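Local coordinates for protein aminotransferase TlmJ (Streptoalloteichus hindustanus, PDB 5UID) that probably catalyses pyridoxal 5'-phosphate-dependent transamination in natural-product biosynthesis, at residues M6-L14 and C357-D368; H133-V142 and S165-L175. All coordinates share one frame; numbering follows the deposited sequence.

Contact 1 (M6-L14 and C357-D368)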
loop_
_atom_site.group_PDB
_atom_site.type_symbol
_atom_site.label_atom_id
_atom_site.label_comp_id
_atom_site.label_asym_id
_atom_site.label_seq_id
_atom_site.Cartn_x
_atom_site.Cartn_y
_atom_site.Cartn_z
HETATM N N MSE A 6 -24.977 -16.170 5.979
HETATM C CA MSE A 6 -24.049 -15.862 7.065
HETATM C C MSE A 6 -24.091 -14.389 7.452
HETATM O O MSE A 6 -24.008 -13.510 6.594
HETATM C CB MSE A 6 -22.622 -16.254 6.675
HETATM C CG MSE A 6 -22.185 -17.604 7.213
HETATM SE SE MSE A 6 -22.028 -17.633 9.164
HETATM C CE MSE A 6 -21.404 -19.466 9.356
ATOM N N ILE A 7 -24.218 -14.130 8.748
ATOM C CA ILE A 7 -24.200 -12.773 9.284
ATOM C C ILE A 7 -22.778 -12.458 9.729
ATOM O O ILE A 7 -22.258 -13.090 10.653
ATOM C CB ILE A 7 -25.190 -12.625 10.449
ATOM C CG1 ILE A 7 -26.622 -12.857 9.961
ATOM C CG2 ILE A 7 -25.051 -11.257 11.097
ATOM C CD1 ILE A 7 -27.663 -12.771 11.053
ATOM N N ASN A 8 -22.152 -11.477 9.082
ATOM C CA ASN A 8 -20.746 -11.176 9.304
ATOM C C ASN A 8 -20.554 -10.221 10.479
ATOM O O ASN A 8 -21.451 -9.458 10.846
ATOM C CB ASN A 8 -20.118 -10.573 8.046
ATOM C CG ASN A 8 -20.325 -11.438 6.816
ATOM O OD1 ASN A 8 -19.695 -12.487 6.664
ATOM N ND2 ASN A 8 -21.207 -10.997 5.926
ATOM N N VAL A 9 -19.352 -10.265 11.060
ATOM C CA VAL A 9 -19.006 -9.367 12.160
ATOM C C VAL A 9 -18.703 -7.969 11.639
ATOM O O VAL A 9 -19.106 -6.968 12.242
ATOM C CB VAL A 9 -17.819 -9.936 12.961
ATOM C CG1 VAL A 9 -17.466 -9.015 14.119
ATOM C CG2 VAL A 9 -18.143 -11.317 13.469
ATOM N N PHE A 10 -17.980 -7.878 10.527
ATOM C CA PHE A 10 -17.661 -6.615 9.880
ATOM C C PHE A 10 -18.219 -6.631 8.465
ATOM O O PHE A 10 -18.188 -7.665 7.791
ATOM C CB PHE A 10 -16.146 -6.375 9.832
ATOM C CG PHE A 10 -15.432 -6.743 11.099
ATOM C CD1 PHE A 10 -15.528 -5.939 12.221
ATOM C CD2 PHE A 10 -14.658 -7.889 11.168
ATOM C CE1 PHE A 10 -14.872 -6.272 13.386
ATOM C CE2 PHE A 10 -13.994 -8.230 12.334
ATOM C CZ PHE A 10 -14.102 -7.419 13.444
ATOM N N GLN A 11 -18.731 -5.487 8.018
ATOM C CA GLN A 11 -19.216 -5.385 6.649
ATOM C C GLN A 11 -19.322 -3.925 6.230
ATOM O O GLN A 11 -19.938 -3.120 6.937
ATOM C CB GLN A 11 -20.568 -6.082 6.497
ATOM C CG GLN A 11 -21.057 -6.142 5.064
ATOM C CD GLN A 11 -22.248 -7.059 4.897
ATOM O OE1 GLN A 11 -22.376 -8.062 5.599
ATOM N NE2 GLN A 11 -23.129 -6.718 3.965
ATOM N N PRO A 12 -18.730 -3.546 5.103
ATOM C CA PRO A 12 -18.874 -2.172 4.611
ATOM C C PRO A 12 -20.142 -1.997 3.789
ATOM O O PRO A 12 -20.770 -2.960 3.343
ATOM C CB PRO A 12 -17.626 -1.987 3.741
ATOM C CG PRO A 12 -17.356 -3.355 3.209
ATOM C CD PRO A 12 -17.791 -4.335 4.280
ATOM N N THR A 13 -20.516 -0.733 3.592
ATOM C CA THR A 13 -21.666 -0.371 2.760
ATOM C C THR A 13 -21.213 0.666 1.738
ATOM O O THR A 13 -21.108 1.855 2.052
ATOM C CB THR A 13 -22.833 0.157 3.596
ATOM O OG1 THR A 13 -22.389 1.229 4.439
ATOM C CG2 THR A 13 -23.428 -0.954 4.451
ATOM N N LEU A 14 -20.935 0.211 0.520
ATOM C CA LEU A 14 -20.600 1.082 -0.598
ATOM C C LEU A 14 -21.569 0.799 -1.738
ATOM O O LEU A 14 -21.826 -0.364 -2.064
ATOM C CB LEU A 14 -19.152 0.873 -1.057
ATOM C CG LEU A 14 -18.040 1.504 -0.204
ATOM C CD1 LEU A 14 -17.848 0.791 1.130
ATOM C CD2 LEU A 14 -16.730 1.546 -0.977
ATOM N N CYS A 357 -16.901 -11.060 20.204
ATOM C CA CYS A 357 -17.405 -9.906 19.473
ATOM C C CYS A 357 -18.549 -10.330 18.560
ATOM O O CYS A 357 -18.394 -11.248 17.748
ATOM C CB CYS A 357 -16.287 -9.255 18.659
ATOM S SG CYS A 357 -14.879 -8.717 19.657
ATOM N N LEU A 358 -19.692 -9.658 18.696
ATOM C CA LEU A 358 -20.897 -9.946 17.935
ATOM C C LEU A 358 -20.978 -9.060 16.700
ATOM O O LEU A 358 -20.381 -7.980 16.660
ATOM C CB LEU A 358 -22.131 -9.734 18.810
ATOM C CG LEU A 358 -22.186 -10.473 20.147
ATOM C CD1 LEU A 358 -23.525 -10.221 20.821
ATOM C CD2 LEU A 358 -21.938 -11.963 19.968
ATOM N N PRO A 359 -21.707 -9.495 15.672
ATOM C CA PRO A 359 -21.849 -8.676 14.460
ATOM C C PRO A 359 -22.338 -7.268 14.773
ATOM O O PRO A 359 -23.331 -7.075 15.476
ATOM C CB PRO A 359 -22.877 -9.455 13.633
ATOM C CG PRO A 359 -22.706 -10.867 14.067
ATOM C CD PRO A 359 -22.375 -10.804 15.531
ATOM N N LEU A 360 -21.623 -6.275 14.242
ATOM C CA LEU A 360 -21.991 -4.874 14.448
ATOM C C LEU A 360 -21.496 -4.082 13.242
ATOM O O LEU A 360 -20.296 -3.813 13.126
ATOM C CB LEU A 360 -21.408 -4.338 15.746
ATOM C CG LEU A 360 -21.692 -2.862 16.036
ATOM C CD1 LEU A 360 -23.190 -2.613 16.130
ATOM C CD2 LEU A 360 -20.985 -2.419 17.308
ATOM N N HIS A 361 -22.421 -3.712 12.359
ATOM C CA HIS A 361 -22.119 -2.882 11.200
ATOM C C HIS A 361 -23.434 -2.367 10.634
ATOM O O HIS A 361 -24.503 -2.921 10.906
ATOM C CB HIS A 361 -21.327 -3.650 10.135
ATOM C CG HIS A 361 -21.974 -4.928 9.704
ATOM N ND1 HIS A 361 -23.004 -4.970 8.788
ATOM C CD2 HIS A 361 -21.744 -6.212 10.068
ATOM C CE1 HIS A 361 -23.375 -6.225 8.603
ATOM N NE2 HIS A 361 -22.629 -6.998 9.371
ATOM N N GLN A 362 -23.341 -1.297 9.841
ATOM C CA GLN A 362 -24.548 -0.641 9.350
ATOM C C GLN A 362 -25.243 -1.412 8.236
ATOM O O GLN A 362 -26.286 -0.952 7.759
ATOM C CB GLN A 362 -24.232 0.782 8.873
ATOM C CG GLN A 362 -23.326 0.870 7.657
ATOM C CD GLN A 362 -21.857 0.787 8.019
ATOM O OE1 GLN A 362 -21.502 0.562 9.178
ATOM N NE2 GLN A 362 -20.994 0.980 7.030
ATOM N N ALA A 363 -24.712 -2.558 7.812
ATOM C CA ALA A 363 -25.405 -3.400 6.846
ATOM C C ALA A 363 -26.340 -4.406 7.503
ATOM O O ALA A 363 -27.086 -5.088 6.794
ATOM C CB ALA A 363 -24.398 -4.147 5.962
ATOM N N LEU A 364 -26.314 -4.518 8.827
ATOM C CA LEU A 364 -27.207 -5.432 9.523
ATOM C C LEU A 364 -28.647 -4.942 9.424
ATOM O O LEU A 364 -28.940 -3.781 9.721
ATOM C CB LEU A 364 -26.799 -5.555 10.991
ATOM C CG LEU A 364 -25.454 -6.206 11.302
ATOM C CD1 LEU A 364 -25.104 -6.036 12.770
ATOM C CD2 LEU A 364 -25.489 -7.678 10.922
ATOM N N SER A 365 -29.545 -5.825 9.001
ATOM C CA SER A 365 -30.961 -5.503 9.034
ATOM C C SER A 365 -31.521 -5.767 10.430
ATOM O O SER A 365 -30.883 -6.400 11.276
ATOM C CB SER A 365 -31.727 -6.312 7.988
ATOM O OG SER A 365 -31.688 -7.697 8.284
ATOM N N ASP A 366 -32.733 -5.263 10.673
ATOM C CA ASP A 366 -33.400 -5.553 11.937
ATOM C C ASP A 366 -33.587 -7.051 12.132
ATOM O O ASP A 366 -33.501 -7.543 13.262
ATOM C CB ASP A 366 -34.748 -4.836 12.006
ATOM C CG ASP A 366 -34.600 -3.328 12.068
ATOM O OD1 ASP A 366 -33.552 -2.853 12.547
ATOM O OD2 ASP A 366 -35.536 -2.621 11.640
ATOM N N SER A 367 -33.832 -7.788 11.045
ATOM C CA SER A 367 -33.935 -9.240 11.138
ATOM C C SER A 367 -32.615 -9.862 11.580
ATOM O O SER A 367 -32.601 -10.794 12.393
ATOM C CB SER A 367 -34.376 -9.820 9.794
ATOM O OG SER A 367 -34.324 -11.236 9.813
ATOM N N ASP A 368 -31.495 -9.363 11.051
ATOM C CA ASP A 368 -30.189 -9.861 11.477
ATOM C C ASP A 368 -29.958 -9.603 12.960
ATOM O O ASP A 368 -29.466 -10.480 13.681
ATOM C CB ASP A 368 -29.081 -9.209 10.649
ATOM C CG ASP A 368 -29.153 -9.576 9.178
ATOM O OD1 ASP A 368 -29.559 -10.716 8.866
ATOM O OD2 ASP A 368 -28.800 -8.724 8.336
HETATM O O HOH W 1 -23.453 -9.516 7.940
HETATM O O HOH W 2 -18.719 -0.677 7.655
#

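Contact 2 (H133-V142 and S165-L175)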
loop_
_atom_site.group_PDB
_atom_site.type_symbol
_atom_site.label_atom_id
_atom_site.label_comp_id
_atom_site.label_asym_id
_atom_site.label_seq_id
_atom_site.Cartn_x
_atom_site.Cartn_y
_atom_site.Cartn_z
ATOM N N HIS A 133 -8.448 2.613 20.714
ATOM C CA HIS A 133 -9.701 2.954 21.382
ATOM C C HIS A 133 -10.645 1.776 21.168
ATOM O O HIS A 133 -11.437 1.777 20.223
ATOM C CB HIS A 133 -10.278 4.259 20.830
ATOM C CG HIS A 133 -9.246 5.309 20.560
ATOM N ND1 HIS A 133 -8.679 5.492 19.318
ATOM C CD2 HIS A 133 -8.675 6.228 21.375
ATOM C CE1 HIS A 133 -7.805 6.481 19.377
ATOM N NE2 HIS A 133 -7.783 6.945 20.614
ATOM N N TYR A 134 -10.563 0.782 22.055
ATOM C CA TYR A 134 -11.165 -0.518 21.782
ATOM C C TYR A 134 -12.651 -0.394 21.487
ATOM O O TYR A 134 -13.414 0.154 22.291
ATOM C CB TYR A 134 -10.941 -1.477 22.949
ATOM C CG TYR A 134 -11.398 -2.878 22.611
ATOM C CD1 TYR A 134 -10.545 -3.770 21.975
ATOM C CD2 TYR A 134 -12.694 -3.296 22.891
ATOM C CE1 TYR A 134 -10.965 -5.047 21.647
ATOM C CE2 TYR A 134 -13.121 -4.569 22.566
ATOM C CZ TYR A 134 -12.252 -5.440 21.943
ATOM O OH TYR A 134 -12.675 -6.708 21.621
ATOM N N GLY A 135 -13.054 -0.907 20.326
ATOM C CA GLY A 135 -14.438 -0.903 19.910
ATOM C C GLY A 135 -15.016 0.456 19.596
ATOM O O GLY A 135 -16.208 0.542 19.277
ATOM N N GLY A 136 -14.212 1.516 19.654
ATOM C CA GLY A 136 -14.690 2.873 19.538
ATOM C C GLY A 136 -14.729 3.627 20.851
ATOM O O GLY A 136 -14.808 4.861 20.840
ATOM N N TYR A 137 -14.684 2.918 21.972
ATOM C CA TYR A 137 -14.605 3.557 23.281
ATOM C C TYR A 137 -13.250 4.231 23.430
ATOM O O TYR A 137 -12.218 3.556 23.306
ATOM C CB TYR A 137 -14.797 2.534 24.395
ATOM C CG TYR A 137 -16.229 2.173 24.714
ATOM C CD1 TYR A 137 -17.142 1.890 23.708
ATOM C CD2 TYR A 137 -16.659 2.087 26.034
ATOM C CE1 TYR A 137 -18.453 1.549 24.005
ATOM C CE2 TYR A 137 -17.962 1.746 26.340
ATOM C CZ TYR A 137 -18.856 1.478 25.324
ATOM O OH TYR A 137 -20.157 1.139 25.632
ATOM N N PRO A 138 -13.194 5.538 23.687
ATOM C CA PRO A 138 -11.885 6.184 23.877
ATOM C C PRO A 138 -11.125 5.675 25.088
ATOM O O PRO A 138 -9.888 5.669 25.070
ATOM C CB PRO A 138 -12.246 7.667 24.018
ATOM C CG PRO A 138 -13.576 7.802 23.343
ATOM C CD PRO A 138 -14.293 6.516 23.619
ATOM N N GLY A 139 -11.820 5.253 26.140
ATOM C CA GLY A 139 -11.137 4.707 27.299
ATOM C C GLY A 139 -10.487 5.790 28.148
ATOM O O GLY A 139 -10.994 6.904 28.281
ATOM N N ASP A 140 -9.339 5.444 28.725
ATOM C CA ASP A 140 -8.569 6.360 29.568
ATOM C C ASP A 140 -7.643 7.251 28.750
ATOM O O ASP A 140 -6.539 7.584 29.192
ATOM C CB ASP A 140 -7.780 5.562 30.601
ATOM C CG ASP A 140 -7.573 6.325 31.893
ATOM O OD1 ASP A 140 -8.302 7.314 32.118
ATOM O OD2 ASP A 140 -6.684 5.938 32.680
ATOM N N LEU A 141 -8.084 7.657 27.555
ATOM C CA LEU A 141 -7.206 8.349 26.617
ATOM C C LEU A 141 -6.666 9.653 27.193
ATOM O O LEU A 141 -5.493 9.986 26.990
ATOM C CB LEU A 141 -7.953 8.616 25.309
ATOM C CG LEU A 141 -7.207 9.444 24.258
ATOM C CD1 LEU A 141 -5.918 8.753 23.830
ATOM C CD2 LEU A 141 -8.100 9.713 23.060
ATOM N N VAL A 142 -7.502 10.407 27.913
ATOM C CA VAL A 142 -7.079 11.716 28.408
ATOM C C VAL A 142 -5.971 11.565 29.446
ATOM O O VAL A 142 -4.948 12.256 29.389
ATOM C CB VAL A 142 -8.280 12.495 28.973
ATOM C CG1 VAL A 142 -7.808 13.765 29.674
ATOM C CG2 VAL A 142 -9.258 12.833 27.863
ATOM N N SER A 165 -15.167 8.708 17.043
ATOM C CA SER A 165 -15.253 8.804 18.491
ATOM C C SER A 165 -14.650 10.114 18.983
ATOM O O SER A 165 -13.712 10.654 18.390
ATOM C CB SER A 165 -14.542 7.622 19.145
ATOM O OG SER A 165 -14.987 6.400 18.582
ATOM N N GLN A 166 -15.202 10.625 20.083
ATOM C CA GLN A 166 -14.774 11.900 20.637
ATOM C C GLN A 166 -14.766 11.836 22.159
ATOM O O GLN A 166 -15.475 11.034 22.774
ATOM C CB GLN A 166 -15.679 13.055 20.181
ATOM C CG GLN A 166 -15.612 13.365 18.694
ATOM C CD GLN A 166 -16.530 14.503 18.296
ATOM O OE1 GLN A 166 -17.348 14.962 19.093
ATOM N NE2 GLN A 166 -16.400 14.967 17.059
ATOM N N VAL A 167 -13.945 12.698 22.753
ATOM C CA VAL A 167 -13.943 12.958 24.188
ATOM C C VAL A 167 -14.102 14.455 24.376
ATOM O O VAL A 167 -13.226 15.226 23.965
ATOM C CB VAL A 167 -12.657 12.474 24.875
ATOM C CG1 VAL A 167 -12.655 12.892 26.335
ATOM C CG2 VAL A 167 -12.534 10.984 24.762
ATOM N N ASP A 168 -15.215 14.864 24.987
ATOM C CA ASP A 168 -15.501 16.274 25.242
ATOM C C ASP A 168 -15.369 17.104 23.966
ATOM O O ASP A 168 -14.789 18.190 23.963
ATOM C CB ASP A 168 -14.598 16.823 26.349
ATOM C CG ASP A 168 -14.655 15.988 27.615
ATOM O OD1 ASP A 168 -15.758 15.537 27.989
ATOM O OD2 ASP A 168 -13.591 15.780 28.236
ATOM N N GLY A 169 -15.900 16.576 22.865
ATOM C CA GLY A 169 -15.875 17.283 21.601
ATOM C C GLY A 169 -14.568 17.229 20.840
ATOM O O GLY A 169 -14.454 17.881 19.796
ATOM N N ARG A 170 -13.580 16.477 21.317
ATOM C CA ARG A 170 -12.294 16.352 20.646
ATOM C C ARG A 170 -12.161 14.956 20.052
ATOM O O ARG A 170 -12.382 13.958 20.744
ATOM C CB ARG A 170 -11.140 16.632 21.609
ATOM C CG ARG A 170 -11.043 18.084 22.036
ATOM C CD ARG A 170 -9.779 18.333 22.832
ATOM N NE ARG A 170 -8.587 17.905 22.106
ATOM C CZ ARG A 170 -7.345 18.064 22.551
ATOM N NH1 ARG A 170 -6.320 17.643 21.826
ATOM N NH2 ARG A 170 -7.127 18.648 23.721
ATOM N N ALA A 171 -11.794 14.895 18.776
ATOM C CA ALA A 171 -11.758 13.624 18.066
ATOM C C ALA A 171 -10.607 12.755 18.556
ATOM O O ALA A 171 -9.495 13.237 18.792
ATOM C CB ALA A 171 -11.629 13.864 16.562
ATOM N N CYS A 172 -10.886 11.463 18.720
ATOM C CA CYS A 172 -9.824 10.504 18.989
ATOM C C CYS A 172 -8.817 10.520 17.847
ATOM O O CYS A 172 -9.184 10.637 16.676
ATOM C CB CYS A 172 -10.402 9.099 19.169
ATOM S SG CYS A 172 -11.437 8.902 20.646
ATOM N N GLY A 173 -7.538 10.413 18.197
ATOM C CA GLY A 173 -6.467 10.584 17.239
ATOM C C GLY A 173 -5.885 11.979 17.185
ATOM O O GLY A 173 -4.923 12.203 16.439
ATOM N N THR A 174 -6.438 12.924 17.945
ATOM C CA THR A 174 -5.933 14.285 18.001
ATOM C C THR A 174 -5.467 14.689 19.392
ATOM O O THR A 174 -5.096 15.853 19.592
ATOM C CB THR A 174 -7.005 15.274 17.521
ATOM O OG1 THR A 174 -8.120 15.244 18.421
ATOM C CG2 THR A 174 -7.480 14.913 16.116
ATOM N N LEU A 175 -5.486 13.776 20.362
ATOM C CA LEU A 175 -5.055 14.105 21.716
ATOM C C LEU A 175 -3.580 13.814 21.946
ATOM O O LEU A 175 -2.949 14.475 22.777
ATOM C CB LEU A 175 -5.893 13.338 22.743
ATOM C CG LEU A 175 -7.251 13.924 23.142
ATOM C CD1 LEU A 175 -8.252 13.865 21.997
ATOM C CD2 LEU A 175 -7.790 13.204 24.368
#

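Contact 1 (M6-L14 and C357-D368)
The imidazole of H361 is sandwiched between Q11 and L364, and this is the tight part of the contact. CB of Q11 stands over the ring centre, 3.4 Å from the centroid and 7° off the normal, a CH-pi contact, while CG of L364 lies against the opposite face toward the rim. At the ring's edge, in plane, sit N8 O and V9 O; NE2 gives N8 O only a weak, bent bond (3.1 Å), and a water bridges NE2 to N8 N and Q11 OE1. With CG of H361 between its backbone N and carbonyl carbon (chi1 54°), the ring is also placed to take a weak bond from A363 N at ND1. The backbones meet where L360 N donates to V9 O at 3.3 Å. In fold terms, the N-terminal arm ahead of helix 16-28 is laid over the link from strand 355-358 to the C-terminal helix 366-383, whose start S365 and D368 close with a capping box. I7 packs its CG2 on L364 CD2 (3.6 Å) and P359, before the helix, and reaches the helix itself with CD1, beside the D368 carboxylate. The looser side is the partly exposed trio T13, Q362 and A363, where a second water joins Q11 O to Q362 NE2. The Q362 chain, bent at chi2 (-84°), brings its amide to T13 OG1, donating nearly in its own plane (3.0 Å), while R269 of helix 249-280 holds its OE1.

Contact 2 (H133-V142 and S165-L175)
This is a buried, mostly apolar contact between the loop running from H133, just past central-sheet strand 126-132, into helix 141-151 and the small hairpin of strands 166-167 and 170-171. C172 covers one face of the H133 imidazole: its CB lies 3.8 Å from the ring centroid, offset toward the rim, and its SG 4.1 Å from the same centroid, a sulfur-aromatic contact. The same sulfur also meets P138, whose CG is 3.6 Å away. P138 is pressed hard against V167, CB to CG2 being 3.4 Å, tighter than usual van der Waals contact. The hairpin turns through a type I' turn from V167 to R170, and a type II turn from A171 to T174 then carries the chain on to L175. CD2 of L175 packs at 3.7 Å on CD2 of L141 and also touches CG2 of V142, at the start of helix 141-151; V142 CG2 also meets CG1 of V167 in the hairpin (3.7 Å). An alanine in place of H133 would remove the ring under C172 and would probably leave a gap there and E157, which NE2 bonds, without this mate. The single hydrogen bond across the segments runs from S165 OG to G136 O (2.7 Å), in the carbonyl plane on a lone pair; with OG anti to the carbonyl carbon (chi1 -51°), S165 points it at that acceptor, and OG also bonds S299.

Contact 2 is nested along the chain within the loop that contact 1 closes: 342 residues separate the two segments of contact 1, but only 22 those of contact 2. Their centres lie 23 Å apart, yet they touch where C357 SG packs against Y134 OH at 3.6 Å, joining the end of strand 355-358 to the loop after strand 126-132. Contact 1 lies nearer the rim of the chain, its centre about 18 Å from the chain centre against 11 Å for contact 2. It also approaches the cofactor, with the P12 side chain about 10 Å from the bound pyridoxal phosphate, and Q11 and P12 pack on G29 of the second subunit.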